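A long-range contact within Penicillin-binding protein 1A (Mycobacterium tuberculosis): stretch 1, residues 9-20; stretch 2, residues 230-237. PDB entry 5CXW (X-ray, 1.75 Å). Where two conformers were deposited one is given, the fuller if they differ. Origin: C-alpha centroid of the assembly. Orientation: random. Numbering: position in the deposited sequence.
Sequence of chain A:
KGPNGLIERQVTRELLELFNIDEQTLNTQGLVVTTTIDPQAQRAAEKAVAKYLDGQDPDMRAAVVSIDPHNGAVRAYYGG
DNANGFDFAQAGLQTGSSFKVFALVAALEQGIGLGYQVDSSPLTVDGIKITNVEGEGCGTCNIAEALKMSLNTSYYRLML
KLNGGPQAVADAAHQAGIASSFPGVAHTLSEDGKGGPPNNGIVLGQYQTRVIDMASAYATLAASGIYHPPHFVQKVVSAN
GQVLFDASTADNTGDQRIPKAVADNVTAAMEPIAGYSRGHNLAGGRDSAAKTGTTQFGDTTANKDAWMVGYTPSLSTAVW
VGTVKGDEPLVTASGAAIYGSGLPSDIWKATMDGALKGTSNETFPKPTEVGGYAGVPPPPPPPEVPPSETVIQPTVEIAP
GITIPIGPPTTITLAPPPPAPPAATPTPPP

Stretch 1 9-20: RQVTRELLELFN
Stretch 2 230-237: PHFVQKVV

Residues 9-19 are helical, continuing a helix that begins earlier in the chain: phi/psi stays near -60/-42 until Phe-19 (-103/-13), and i to i+4 bonds such as Leu-18 N to Glu-14 O (2.8 Å) hold the turns. Asn-20 is the first residue to leave helical phi/psi, with positive phi (62/48). In the second stretch, Pro-230 (-65/143) and His-231 (-154/155) are extended, Phe-232 turns (-109/-17), and a strand runs from Val-233 to Val-237, interrupted in its phi/psi at Gln-234 (-92/-41). Helix and strand axes approach to 10.1 Å and cross at -59°, N-to-C directions diverging by the same angle. The register is set by Val-11 CA and Phe-232 CA, 5.9 Å apart.

Glu-14 supplies the direct polar link. Its CA-to-CB bond points toward the other stretch, and chi1 and chi2, both t, extend the carboxylate to two successive backbone amides: Phe-232 N donates to OE1 of Glu-14 (2.8 Å, 165°) and Val-233 N to its OE2 (3.0 Å, 144°). Water 1 donates to both Glu-14 OE2 and Val-233 O, each at 2.8 Å, adding a bridge.

Phe-232 (chi1 m, chi2 81°) lays one ring face against Gln-10, whose CB lies 3.7 Å from the ring centroid and 10° off the normal, a CH-pi contact. Gln-10 is m, m; its OE1 accepts a weak hydrogen bond from Arg-13 NH1 (2.8 Å, 119°).

Apolar packing continues along the helix. Val-11 (t) places CG2 4.0 Å from Phe-232 CB and CG1 4.0 Å from Val-233 CG2. Leu-15 (m, t) starts sideways, but its CD2 reaches Val-233 CG2 (4.0 Å) and Val-236 CG2 (3.8 Å). Phe-19 (chi1 m, chi2 -60°) meets Val-236 edge-on, CZ to CG1 3.9 Å. All five strand residues are t at chi1; the CA-to-CB bonds of Val-233 and Val-236 point toward the helix, those of Gln-234 and Lys-235 away.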

# COMPACT_ATOMS: atom_id res chain seq x y z
N ARG A 9 -4.05 20.65 -3.72
CA ARG A 9 -2.95 20.59 -4.65
C ARG A 9 -3.10 19.41 -5.61
O ARG A 9 -2.81 19.53 -6.79
CB ARG A 9 -1.58 20.55 -3.92
CG ARG A 9 -1.10 21.95 -3.51
CD ARG A 9 -0.11 22.01 -2.34
NE ARG A 9 1.13 21.23 -2.52
CZ ARG A 9 2.14 21.17 -1.63
NH1 ARG A 9 3.22 20.42 -1.87
NH2 ARG A 9 2.09 21.85 -0.48
N GLN A 10 -3.55 18.28 -5.10
CA GLN A 10 -3.80 17.13 -5.99
C GLN A 10 -5.01 17.30 -6.89
O GLN A 10 -5.01 16.88 -8.03
CB GLN A 10 -3.96 15.85 -5.17
CG GLN A 10 -2.70 15.38 -4.46
CD GLN A 10 -1.58 15.19 -5.44
OE1 GLN A 10 -1.74 14.53 -6.43
NE2 GLN A 10 -0.47 15.85 -5.20
N VAL A 11 -6.04 17.96 -6.40
CA VAL A 11 -7.19 18.27 -7.22
C VAL A 11 -6.81 19.21 -8.38
O VAL A 11 -7.20 18.99 -9.51
CB VAL A 11 -8.34 18.88 -6.36
CG1 VAL A 11 -9.49 19.42 -7.25
CG2 VAL A 11 -8.91 17.86 -5.40
N THR A 12 -6.05 20.27 -8.07
CA THR A 12 -5.57 21.18 -9.09
C THR A 12 -4.76 20.48 -10.15
O THR A 12 -5.00 20.68 -11.35
CB THR A 12 -4.72 22.27 -8.49
OG1 THR A 12 -5.53 23.02 -7.59
CG2 THR A 12 -4.18 23.21 -9.57
N ARG A 13 -3.83 19.64 -9.72
CA ARG A 13 -3.00 18.90 -10.63
C ARG A 13 -3.87 18.08 -11.57
O ARG A 13 -3.65 18.05 -12.77
CB ARG A 13 -2.05 17.98 -9.84
CG ARG A 13 -0.87 17.38 -10.58
CD ARG A 13 -0.33 16.07 -9.91
NE ARG A 13 -1.05 15.00 -10.57
CZ ARG A 13 -2.22 14.44 -10.20
NH1 ARG A 13 -2.87 14.66 -9.01
NH2 ARG A 13 -2.74 13.56 -11.05
N GLU A 14 -4.87 17.41 -11.02
CA GLU A 14 -5.73 16.54 -11.85
C GLU A 14 -6.62 17.36 -12.84
O GLU A 14 -6.84 16.96 -14.00
CB GLU A 14 -6.61 15.70 -10.93
CG GLU A 14 -7.43 14.65 -11.64
CD GLU A 14 -8.12 13.74 -10.65
OE1 GLU A 14 -7.47 13.27 -9.70
OE2 GLU A 14 -9.29 13.43 -10.79
N LEU A 15 -7.12 18.51 -12.36
CA LEU A 15 -7.92 19.39 -13.23
C LEU A 15 -7.07 19.88 -14.39
O LEU A 15 -7.54 19.90 -15.53
CB LEU A 15 -8.50 20.58 -12.44
CG LEU A 15 -9.56 20.20 -11.41
CD1 LEU A 15 -9.78 21.37 -10.44
CD2 LEU A 15 -10.84 19.73 -12.07
N LEU A 16 -5.81 20.26 -14.12
CA LEU A 16 -4.89 20.70 -15.17
C LEU A 16 -4.73 19.65 -16.27
O LEU A 16 -4.76 20.00 -17.45
CB LEU A 16 -3.54 21.12 -14.58
CG LEU A 16 -3.39 22.60 -14.15
CD1 LEU A 16 -4.68 23.30 -13.72
CD2 LEU A 16 -2.27 22.86 -13.13
N GLU A 17 -4.56 18.38 -15.89
CA GLU A 17 -4.48 17.30 -16.86
C GLU A 17 -5.80 17.14 -17.59
O GLU A 17 -5.83 17.11 -18.83
CB GLU A 17 -4.09 15.98 -16.21
CG GLU A 17 -4.29 14.79 -17.15
CD GLU A 17 -3.53 13.56 -16.71
OE1 GLU A 17 -3.10 13.52 -15.54
OE2 GLU A 17 -3.36 12.63 -17.53
N LEU A 18 -6.90 17.10 -16.84
CA LEU A 18 -8.23 16.87 -17.41
C LEU A 18 -8.62 17.90 -18.48
O LEU A 18 -9.26 17.56 -19.48
CB LEU A 18 -9.28 16.91 -16.31
CG LEU A 18 -10.50 16.01 -16.43
CD1 LEU A 18 -11.43 16.31 -15.24
CD2 LEU A 18 -11.24 16.13 -17.74
N PHE A 19 -8.30 19.16 -18.24
CA PHE A 19 -8.68 20.23 -19.12
C PHE A 19 -7.56 20.70 -19.99
O PHE A 19 -7.81 21.43 -20.92
CB PHE A 19 -9.29 21.40 -18.33
CG PHE A 19 -10.62 21.06 -17.72
CD1 PHE A 19 -11.68 20.68 -18.54
CD2 PHE A 19 -10.78 21.05 -16.36
CE1 PHE A 19 -12.89 20.31 -18.00
CE2 PHE A 19 -11.99 20.65 -15.79
CZ PHE A 19 -13.05 20.30 -16.61
N ASN A 20 -6.32 20.31 -19.68
CA ASN A 20 -5.16 20.71 -20.47
C ASN A 20 -4.98 22.23 -20.46
O ASN A 20 -4.77 22.85 -21.50
CB ASN A 20 -5.25 20.14 -21.91
CG ASN A 20 -5.68 18.67 -21.92
OD1 ASN A 20 -6.83 18.35 -22.25
ND2 ASN A 20 -4.77 17.78 -21.55
N PRO A 230 -6.26 5.96 -9.79
CA PRO A 230 -6.70 6.78 -8.66
C PRO A 230 -7.05 8.18 -9.10
O PRO A 230 -6.38 8.73 -9.97
CB PRO A 230 -5.51 6.79 -7.69
CG PRO A 230 -4.57 5.81 -8.18
CD PRO A 230 -4.93 5.38 -9.58
N HIS A 231 -8.07 8.74 -8.50
CA HIS A 231 -8.47 10.12 -8.86
C HIS A 231 -9.18 10.77 -7.72
O HIS A 231 -9.79 10.10 -6.87
CB HIS A 231 -9.35 10.07 -10.11
CG HIS A 231 -10.61 9.34 -9.91
ND1 HIS A 231 -10.67 7.96 -9.91
CD2 HIS A 231 -11.86 9.77 -9.62
CE1 HIS A 231 -11.91 7.58 -9.68
NE2 HIS A 231 -12.66 8.66 -9.51
N PHE A 232 -9.10 12.09 -7.74
CA PHE A 232 -9.59 12.96 -6.69
C PHE A 232 -10.85 13.77 -7.12
O PHE A 232 -11.53 14.30 -6.27
CB PHE A 232 -8.51 14.01 -6.32
CG PHE A 232 -7.29 13.46 -5.65
CD1 PHE A 232 -6.27 12.88 -6.41
CD2 PHE A 232 -7.16 13.50 -4.25
CE1 PHE A 232 -5.13 12.33 -5.79
CE2 PHE A 232 -6.01 12.97 -3.65
CZ PHE A 232 -5.01 12.40 -4.42
N VAL A 233 -11.11 13.84 -8.41
CA VAL A 233 -12.19 14.67 -8.95
C VAL A 233 -13.34 13.76 -9.37
O VAL A 233 -13.19 12.85 -10.21
CB VAL A 233 -11.74 15.50 -10.13
CG1 VAL A 233 -12.96 16.19 -10.75
CG2 VAL A 233 -10.65 16.53 -9.73
N GLN A 234 -14.50 14.01 -8.75
CA GLN A 234 -15.75 13.32 -9.01
C GLN A 234 -16.59 14.04 -10.06
O GLN A 234 -17.20 13.40 -10.92
CB GLN A 234 -16.55 13.21 -7.71
CG GLN A 234 -17.91 12.51 -7.81
CD GLN A 234 -17.76 11.08 -8.30
OE1 GLN A 234 -16.78 10.36 -7.96
NE2 GLN A 234 -18.69 10.64 -9.10
N LYS A 235 -16.64 15.36 -10.00
CA LYS A 235 -17.55 16.10 -10.92
C LYS A 235 -17.05 17.51 -11.04
O LYS A 235 -16.42 18.06 -10.12
CB LYS A 235 -18.97 16.04 -10.40
CG LYS A 235 -20.01 16.64 -11.35
CD LYS A 235 -21.42 16.35 -10.85
CE LYS A 235 -22.51 16.90 -11.74
NZ LYS A 235 -23.82 16.84 -11.04
N VAL A 236 -17.25 18.11 -12.23
CA VAL A 236 -16.87 19.51 -12.43
C VAL A 236 -18.02 20.18 -13.19
O VAL A 236 -18.46 19.65 -14.20
CB VAL A 236 -15.60 19.63 -13.30
CG1 VAL A 236 -15.19 21.09 -13.46
CG2 VAL A 236 -14.45 18.86 -12.65
N VAL A 237 -18.47 21.32 -12.65
CA VAL A 237 -19.59 22.08 -13.29
C VAL A 237 -19.08 23.50 -13.38
O VAL A 237 -18.46 24.02 -12.42
CB VAL A 237 -20.86 22.03 -12.45
CG1 VAL A 237 -22.03 22.74 -13.17
CG2 VAL A 237 -21.27 20.60 -12.14
O HOH W 1 -11.39 12.33 -12.25